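PDB 4WCJ: polysaccharide deacetylase from Ammonifex degensii, which probably removes N-acetyl groups from poly-beta-1,6-N-acetyl-D-glucosamine, as a zinc-binding family 4 carbohydrate esterase. Local coordinates for residues L199-G211 / L219-R231. Sequence-based numbering, arbitrary orientation.
Sequences LKTRYFAYPYGFG and LRTQGFSLVFTLR
Phe204 turns its ring edge toward the face of Phe224, a T-shaped pair with centroids 5.6 Å apart and planes at 74°. Its CB also sits over that Phe224 face, offset toward the rim, as a CH-pi contact. CG of Phe204 is anti to the backbone N (chi1 -174°), which carries the ring under Leu219: CD2 of Leu219 stands over the Phe204 ring centre, 3.9 Å from the centroid. The other branch, Leu219 CD1, reaches Tyr206 OH at 3.4 Å, and Val227 CG1 packs obliquely at 3.4 Å from Tyr206 CE2. The Tyr206 hydroxyl is hydrogen-bonded to Asp216 and Thr215 of helix 213-221, so one ring spans strand end and helix. On the opposite sheet face, Tyr203 and Leu226 run side by side, and the Phe228 ring points its edge at Phe204 O.

Strands 203-205 and 226-229 pair in parallel. Phe204 N donates to Leu226 O, and Phe204 O accepts from Phe228 N at 2.7 Å. The last rung is Tyr206 N to Phe228 O (3.3 Å); a water also donates to Phe228 O and to Tyr206 O, and beyond it Leu230 N bonds Gly209 O at 3.1 Å. At the other end Arg202 O accepts from Ser225 N, while the Arg202 guanidinium, with Ser225 OG over one face, makes a salt bridge to Glu79.

The two strands and helix 213-221, closed by a Schellman motif at Gly223, form a beta-alpha-beta unit of the deacetylase barrel. Ala205 O accepts a hydrogen bond from zinc ligand His157, linking the strand to the metal site. Helix 179-197 packs on Phe224, strand 119-123 on Tyr203 and Phe228, and strand 242-247 continues the sheet beyond 226-229.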
loop_
_atom_site.group_PDB
_atom_site.type_symbol
_atom_site.label_atom_id
_atom_site.label_comp_id
_atom_site.label_asym_id
_atom_site.label_seq_id
_atom_site.Cartn_x
_atom_site.Cartn_y
_atom_site.Cartn_z
ATOM N N LEU A 199 -5.264 16.953 2.140
ATOM C CA LEU A 199 -6.156 16.020 1.453
ATOM C C LEU A 199 -6.853 15.087 2.432
ATOM O O LEU A 199 -6.258 14.649 3.419
ATOM C CB LEU A 199 -5.379 15.184 0.429
ATOM C CG LEU A 199 -4.614 15.911 -0.679
ATOM C CD1 LEU A 199 -3.737 14.922 -1.440
ATOM C CD2 LEU A 199 -5.574 16.620 -1.623
ATOM N N LYS A 200 -8.119 14.780 2.156
ATOM C CA LYS A 200 -8.808 13.727 2.895
ATOM C C LYS A 200 -8.208 12.377 2.512
ATOM O O LYS A 200 -7.913 12.128 1.346
ATOM C CB LYS A 200 -10.312 13.749 2.608
ATOM N N THR A 201 -8.032 11.504 3.493
ATOM C CA THR A 201 -7.386 10.214 3.261
ATOM C C THR A 201 -8.408 9.132 2.923
ATOM O O THR A 201 -9.165 8.701 3.787
ATOM C CB THR A 201 -6.574 9.769 4.494
ATOM O OG1 THR A 201 -5.724 10.840 4.916
ATOM C CG2 THR A 201 -5.739 8.525 4.184
ATOM N N ARG A 202 -8.419 8.674 1.675
ATOM C CA ARG A 202 -9.398 7.664 1.264
ATOM C C ARG A 202 -8.966 6.221 1.561
ATOM O O ARG A 202 -9.810 5.316 1.673
ATOM C CB ARG A 202 -9.688 7.803 -0.234
ATOM C CG ARG A 202 -10.322 9.123 -0.630
ATOM C CD ARG A 202 -10.631 9.181 -2.126
ATOM N NE ARG A 202 -11.838 8.444 -2.494
ATOM C CZ ARG A 202 -13.076 8.900 -2.314
ATOM N NH1 ARG A 202 -14.122 8.173 -2.692
ATOM N NH2 ARG A 202 -13.275 10.086 -1.750
ATOM N N TYR A 203 -7.661 5.991 1.711
ATOM C CA TYR A 203 -7.152 4.622 1.683
ATOM C C TYR A 203 -6.382 4.211 2.929
ATOM O O TYR A 203 -5.557 4.968 3.436
ATOM C CB TYR A 203 -6.265 4.447 0.450
ATOM C CG TYR A 203 -6.943 4.945 -0.802
ATOM C CD1 TYR A 203 -8.219 4.518 -1.126
ATOM C CD2 TYR A 203 -6.324 5.861 -1.642
ATOM C CE1 TYR A 203 -8.866 4.975 -2.259
ATOM C CE2 TYR A 203 -6.959 6.319 -2.773
ATOM C CZ TYR A 203 -8.230 5.873 -3.080
ATOM O OH TYR A 203 -8.867 6.344 -4.216
ATOM N N PHE A 204 -6.630 2.985 3.393
ATOM C CA PHE A 204 -5.980 2.465 4.592
ATOM C C PHE A 204 -5.408 1.070 4.352
ATOM O O PHE A 204 -6.027 0.248 3.674
ATOM C CB PHE A 204 -6.980 2.421 5.761
ATOM C CG PHE A 204 -6.364 2.027 7.082
ATOM C CD1 PHE A 204 -6.208 0.687 7.430
ATOM C CD2 PHE A 204 -5.981 2.997 7.991
ATOM C CE1 PHE A 204 -5.654 0.337 8.638
ATOM C CE2 PHE A 204 -5.426 2.645 9.207
ATOM C CZ PHE A 204 -5.257 1.322 9.529
ATOM N N ALA A 205 -4.230 0.811 4.917
ATOM C CA ALA A 205 -3.612 -0.521 4.870
ATOM C C ALA A 205 -3.319 -1.011 6.277
ATOM O O ALA A 205 -2.681 -0.312 7.070
ATOM C CB ALA A 205 -2.336 -0.502 4.045
ATOM N N TYR A 206 -3.794 -2.213 6.587
ATOM C CA TYR A 206 -3.539 -2.823 7.891
ATOM C C TYR A 206 -2.088 -3.247 8.033
ATOM O O TYR A 206 -1.580 -3.990 7.193
ATOM C CB TYR A 206 -4.418 -4.055 8.099
ATOM C CG TYR A 206 -5.877 -3.799 8.423
ATOM C CD1 TYR A 206 -6.247 -3.125 9.582
ATOM C CD2 TYR A 206 -6.884 -4.268 7.590
ATOM C CE1 TYR A 206 -7.577 -2.900 9.887
ATOM C CE2 TYR A 206 -8.221 -4.052 7.894
ATOM C CZ TYR A 206 -8.561 -3.367 9.042
ATOM O OH TYR A 206 -9.891 -3.162 9.350
ATOM N N PRO A 207 -1.423 -2.794 9.103
ATOM C CA PRO A 207 -0.123 -3.389 9.419
ATOM C C PRO A 207 -0.305 -4.880 9.686
ATOM O O PRO A 207 -1.298 -5.272 10.317
ATOM C CB PRO A 207 0.321 -2.638 10.675
ATOM C CG PRO A 207 -0.465 -1.353 10.647
ATOM C CD PRO A 207 -1.793 -1.728 10.045
ATOM N N TYR A 208 0.619 -5.677 9.154
ATOM C CA TYR A 208 0.636 -7.142 9.263
ATOM C C TYR A 208 -0.490 -7.776 8.441
ATOM O O TYR A 208 -0.615 -8.993 8.390
ATOM C CB TYR A 208 0.589 -7.585 10.737
ATOM C CG TYR A 208 1.612 -6.854 11.575
ATOM C CD1 TYR A 208 2.978 -7.103 11.428
ATOM C CD2 TYR A 208 1.219 -5.883 12.484
ATOM C CE1 TYR A 208 3.919 -6.406 12.177
ATOM C CE2 TYR A 208 2.152 -5.191 13.239
ATOM C CZ TYR A 208 3.489 -5.452 13.080
ATOM O OH TYR A 208 4.380 -4.744 13.844
ATOM N N GLY A 209 -1.288 -6.945 7.774
ATOM C CA GLY A 209 -2.112 -7.413 6.674
ATOM C C GLY A 209 -3.579 -7.718 6.895
ATOM O O GLY A 209 -4.292 -8.003 5.931
ATOM N N PHE A 210 -4.046 -7.678 8.138
ATOM C CA PHE A 210 -5.419 -8.117 8.411
ATOM C C PHE A 210 -6.139 -7.326 9.484
ATOM O O PHE A 210 -5.520 -6.713 10.341
ATOM C CB PHE A 210 -5.412 -9.602 8.776
ATOM C CG PHE A 210 -4.776 -10.451 7.724
ATOM C CD1 PHE A 210 -5.490 -10.817 6.594
ATOM C CD2 PHE A 210 -3.439 -10.813 7.820
ATOM C CE1 PHE A 210 -4.898 -11.570 5.597
ATOM C CE2 PHE A 210 -2.839 -11.562 6.829
ATOM C CZ PHE A 210 -3.568 -11.943 5.715
ATOM N N GLY A 211 -7.466 -7.350 9.420
ATOM C CA GLY A 211 -8.285 -6.666 10.396
ATOM C C GLY A 211 -9.430 -7.547 10.855
ATOM O O GLY A 211 -9.455 -8.751 10.572
ATOM N N LEU A 219 -13.001 1.925 10.341
ATOM C CA LEU A 219 -12.525 2.550 9.103
ATOM C C LEU A 219 -13.671 3.078 8.236
ATOM O O LEU A 219 -13.581 4.177 7.675
ATOM C CB LEU A 219 -11.681 1.562 8.299
ATOM C CG LEU A 219 -10.407 1.096 9.002
ATOM C CD1 LEU A 219 -9.680 0.049 8.165
ATOM C CD2 LEU A 219 -9.506 2.284 9.315
ATOM N N ARG A 220 -14.752 2.310 8.121
ATOM C CA ARG A 220 -15.861 2.734 7.279
ATOM C C ARG A 220 -16.461 4.026 7.815
ATOM O O ARG A 220 -16.683 4.980 7.059
ATOM C CB ARG A 220 -16.942 1.656 7.191
ATOM C CG ARG A 220 -18.005 1.941 6.135
ATOM C CD ARG A 220 -19.230 1.052 6.309
ATOM N NE ARG A 220 -19.927 1.331 7.562
ATOM C CZ ARG A 220 -20.843 2.283 7.715
ATOM N NH1 ARG A 220 -21.178 3.065 6.693
ATOM N NH2 ARG A 220 -21.423 2.457 8.894
ATOM N N THR A 221 -16.712 4.062 9.120
ATOM C CA THR A 221 -17.352 5.227 9.722
ATOM C C THR A 221 -16.424 6.434 9.717
ATOM O O THR A 221 -16.885 7.570 9.792
ATOM C CB THR A 221 -17.821 4.952 11.171
ATOM O OG1 THR A 221 -16.687 4.797 12.033
ATOM C CG2 THR A 221 -18.677 3.702 11.225
ATOM N N GLN A 222 -15.119 6.195 9.612
ATOM C CA GLN A 222 -14.175 7.301 9.515
ATOM C C GLN A 222 -13.892 7.683 8.065
ATOM O O GLN A 222 -12.972 8.454 7.788
ATOM C CB GLN A 222 -12.881 6.969 10.248
ATOM C CG GLN A 222 -13.039 7.056 11.748
ATOM C CD GLN A 222 -11.725 7.053 12.479
ATOM O OE1 GLN A 222 -10.716 7.524 11.960
ATOM N NE2 GLN A 222 -11.722 6.510 13.693
ATOM N N GLY A 223 -14.681 7.138 7.146
ATOM C CA GLY A 223 -14.707 7.629 5.782
ATOM C C GLY A 223 -13.790 6.985 4.758
ATOM O O GLY A 223 -13.691 7.479 3.637
ATOM N N PHE A 224 -13.124 5.894 5.117
ATOM C CA PHE A 224 -12.235 5.230 4.171
ATOM C C PHE A 224 -13.016 4.524 3.062
ATOM O O PHE A 224 -14.057 3.896 3.305
ATOM C CB PHE A 224 -11.304 4.261 4.911
ATOM C CG PHE A 224 -10.241 4.964 5.695
ATOM C CD1 PHE A 224 -9.064 5.363 5.076
ATOM C CD2 PHE A 224 -10.438 5.284 7.030
ATOM C CE1 PHE A 224 -8.087 6.044 5.779
ATOM C CE2 PHE A 224 -9.457 5.953 7.745
ATOM C CZ PHE A 224 -8.281 6.339 7.112
ATOM N N SER A 225 -12.515 4.662 1.835
ATOM C CA SER A 225 -13.148 4.087 0.653
ATOM C C SER A 225 -12.571 2.722 0.286
ATOM O O SER A 225 -13.244 1.907 -0.346
ATOM C CB SER A 225 -12.997 5.040 -0.530
ATOM O OG SER A 225 -13.524 6.314 -0.210
ATOM N N LEU A 226 -11.315 2.496 0.656
ATOM C CA LEU A 226 -10.657 1.216 0.423
ATOM C C LEU A 226 -9.797 0.828 1.604
ATOM O O LEU A 226 -9.093 1.665 2.180
ATOM C CB LEU A 226 -9.795 1.245 -0.837
ATOM C CG LEU A 226 -10.500 1.409 -2.181
ATOM C CD1 LEU A 226 -9.462 1.600 -3.278
ATOM C CD2 LEU A 226 -11.426 0.230 -2.499
ATOM N N VAL A 227 -9.855 -0.455 1.930
ATOM C CA VAL A 227 -9.100 -1.048 3.021
ATOM C C VAL A 227 -8.257 -2.174 2.432
ATOM O O VAL A 227 -8.792 -3.110 1.839
ATOM C CB VAL A 227 -10.034 -1.575 4.121
ATOM C CG1 VAL A 227 -9.231 -2.227 5.239
ATOM C CG2 VAL A 227 -10.921 -0.440 4.654
ATOM N N PHE A 228 -6.940 -2.059 2.559
ATOM C CA PHE A 228 -6.024 -2.989 1.900
ATOM C C PHE A 228 -5.445 -4.030 2.845
ATOM O O PHE A 228 -4.989 -3.699 3.940
ATOM C CB PHE A 228 -4.869 -2.235 1.255
ATOM C CG PHE A 228 -5.272 -1.373 0.096
ATOM C CD1 PHE A 228 -5.933 -0.170 0.302
ATOM C CD2 PHE A 228 -4.968 -1.754 -1.197
ATOM C CE1 PHE A 228 -6.292 0.635 -0.766
ATOM C CE2 PHE A 228 -5.318 -0.954 -2.272
ATOM C CZ PHE A 228 -5.983 0.244 -2.052
ATOM N N THR A 229 -5.454 -5.277 2.387
ATOM C CA THR A 229 -4.958 -6.415 3.151
ATOM C C THR A 229 -3.774 -7.054 2.435
ATOM O O THR A 229 -3.372 -6.589 1.378
ATOM C CB THR A 229 -6.060 -7.469 3.341
ATOM O OG1 THR A 229 -6.298 -8.158 2.104
ATOM C CG2 THR A 229 -7.367 -6.827 3.792
ATOM N N LEU A 230 -3.239 -8.139 3.001
ATOM C CA LEU A 230 -2.199 -8.924 2.330
ATOM C C LEU A 230 -2.752 -10.291 1.912
ATOM O O LEU A 230 -2.037 -11.298 1.898
ATOM C CB LEU A 230 -0.968 -9.088 3.231
ATOM C CG LEU A 230 -0.163 -7.804 3.453
ATOM C CD1 LEU A 230 0.959 -8.002 4.465
ATOM C CD2 LEU A 230 0.382 -7.273 2.124
ATOM N N ARG A 231 -4.040 -10.319 1.581
ATOM C CA ARG A 231 -4.657 -11.496 0.979
ATOM C C ARG A 231 -4.337 -11.499 -0.511
ATOM O O ARG A 231 -4.864 -10.683 -1.264
ATOM C CB ARG A 231 -6.173 -11.508 1.216
ATOM C CG ARG A 231 -6.831 -12.849 0.941
ATOM C CD ARG A 231 -8.306 -12.856 1.336
ATOM N NE ARG A 231 -8.521 -12.722 2.778
ATOM C CZ ARG A 231 -9.713 -12.826 3.364
ATOM N NH1 ARG A 231 -10.794 -13.068 2.634
ATOM N NH2 ARG A 231 -9.827 -12.688 4.679
HETATM O O HOH W 1 -2.396 -4.738 4.606
#